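Side-chain contact in thioredoxin domain-containing protein (Vibrio parahaemolyticus, PDB 2R5S), which is of unknown function, though the whole protein may have protein-disulfide reductase activity; this part is its helical tetratricopeptide-repeat domain: residues S91-L94 with K95-E98. Sequence-based numbering, arbitrary orientation.
Sequences SPEL and KRLE
K95 N makes the first i to i-4 backbone bond of helix 92-103 within this stretch, a nearly straight one to S91 O at 3.1 Å. S91 is the N-cap of this helix in the tetratricopeptide-repeat domain: its OG accepts from L94 N at 3.1 Å, satisfying an amide of the first turn, while P92 follows in the first helical position. The aliphatic chain of K95 starts against the turn, with K95 CB 3.1 Å from P92 O, then curls round so that NZ reaches E98 further along; Q99 takes a second bond from the same ammonium.

R96 N continues the pattern to P92 O. The R96 side chain lies beside that of E93, both running the same way off the exposed side of the helix. E93 sends CG anti to its own N (chi1 -163°) and bends at chi2. R96 holds CG between backbone N and carbonyl carbon (chi1 64°), which brings R96 CG to 3.0 Å from E93 O, and its chain bends at chi3. With these two bends E93 OE2 sits at the edge of the guanidinium, near its plane, in a salt bridge with R96 NH2, whose modelled separation of 2.4 Å is very short and its exact length doubtful. The two flat groups are turned 54° from each other.

L97 N bonds to E93 O, and the L97 side chain crosses that of E93, with L97 CD2 4.1 Å from E93 CG. L94 and L97 are buried against helix 108-120, L94 on Q117 and Y118, L97 on L114, joining helix 92-103 to the next helix of the domain.

E98 N closes on L94 O. The E98 carboxylate also pairs with R123 through OE1, while E98 OE2 receives K95 NZ at 2.6 Å from above the carboxylate plane, 40° out of it.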
loop_
_atom_site.group_PDB
_atom_site.type_symbol
_atom_site.label_atom_id
_atom_site.label_comp_id
_atom_site.label_asym_id
_atom_site.label_seq_id
_atom_site.Cartn_x
_atom_site.Cartn_y
_atom_site.Cartn_z
ATOM N N SER A 91 13.201 -10.021 -3.916
ATOM C CA SER A 91 14.663 -10.017 -3.784
ATOM C C SER A 91 15.256 -11.327 -3.186
ATOM O O SER A 91 14.526 -12.109 -2.528
ATOM C CB SER A 91 15.098 -8.787 -2.998
ATOM O OG SER A 91 14.690 -8.873 -1.667
ATOM N N PRO A 92 16.560 -11.615 -3.451
ATOM C CA PRO A 92 17.123 -12.784 -2.773
ATOM C C PRO A 92 16.979 -12.596 -1.278
ATOM O O PRO A 92 16.609 -13.535 -0.566
ATOM C CB PRO A 92 18.603 -12.824 -3.226
ATOM C CG PRO A 92 18.865 -11.552 -3.960
ATOM C CD PRO A 92 17.521 -10.993 -4.386
ATOM N N GLU A 93 17.182 -11.365 -0.816
ATOM C CA GLU A 93 17.053 -11.076 0.594
ATOM C C GLU A 93 15.711 -11.533 1.116
ATOM O O GLU A 93 15.652 -12.238 2.102
ATOM C CB GLU A 93 17.220 -9.588 0.893
ATOM C CG GLU A 93 17.507 -9.357 2.360
ATOM C CD GLU A 93 18.836 -10.035 2.778
ATOM O OE1 GLU A 93 19.843 -9.949 2.007
ATOM O OE2 GLU A 93 18.875 -10.653 3.874
ATOM N N LEU A 94 14.633 -11.153 0.440
ATOM C CA LEU A 94 13.292 -11.478 0.955
ATOM C C LEU A 94 13.139 -12.950 1.053
ATOM O O LEU A 94 12.670 -13.457 2.085
ATOM C CB LEU A 94 12.182 -10.870 0.088
ATOM C CG LEU A 94 12.147 -9.344 0.248
ATOM C CD1 LEU A 94 11.335 -8.747 -0.889
ATOM C CD2 LEU A 94 11.602 -8.923 1.619
ATOM N N LYS A 95 13.545 -13.620 -0.022
ATOM C CA LYS A 95 13.606 -15.074 -0.120
ATOM C C LYS A 95 14.268 -15.754 1.092
ATOM O O LYS A 95 13.653 -16.634 1.723
ATOM C CB LYS A 95 14.323 -15.490 -1.419
ATOM C CG LYS A 95 13.472 -16.410 -2.290
ATOM C CD LYS A 95 12.087 -15.747 -2.539
ATOM C CE LYS A 95 10.852 -16.740 -2.512
ATOM N NZ LYS A 95 10.299 -17.147 -1.144
ATOM N N ARG A 96 15.502 -15.345 1.417
ATOM C CA ARG A 96 16.212 -15.928 2.554
ATOM C C ARG A 96 15.512 -15.747 3.917
ATOM O O ARG A 96 15.356 -16.711 4.664
ATOM C CB ARG A 96 17.667 -15.476 2.607
ATOM C CG ARG A 96 17.934 -14.016 2.822
ATOM C CD ARG A 96 19.434 -13.779 3.216
ATOM N NE ARG A 96 19.744 -14.211 4.567
ATOM C CZ ARG A 96 19.480 -13.509 5.679
ATOM N NH1 ARG A 96 19.777 -14.011 6.868
ATOM N NH2 ARG A 96 18.918 -12.306 5.636
ATOM N N LEU A 97 15.074 -14.532 4.229
ATOM C CA LEU A 97 14.354 -14.268 5.468
ATOM C C LEU A 97 13.055 -15.136 5.545
ATOM O O LEU A 97 12.728 -15.706 6.610
ATOM C CB LEU A 97 14.103 -12.787 5.588
ATOM C CG LEU A 97 15.051 -11.777 6.306
ATOM C CD1 LEU A 97 16.434 -12.238 6.648
ATOM C CD2 LEU A 97 15.134 -10.487 5.536
ATOM N N GLU A 98 12.392 -15.301 4.397
ATOM C CA GLU A 98 11.222 -16.184 4.264
ATOM C C GLU A 98 11.489 -17.651 4.589
ATOM O O GLU A 98 10.746 -18.243 5.367
ATOM C CB GLU A 98 10.619 -16.085 2.867
ATOM C CG GLU A 98 9.509 -15.085 2.772
ATOM C CD GLU A 98 9.210 -14.664 1.351
ATOM O OE1 GLU A 98 8.232 -13.921 1.157
ATOM O OE2 GLU A 98 9.955 -15.045 0.423
#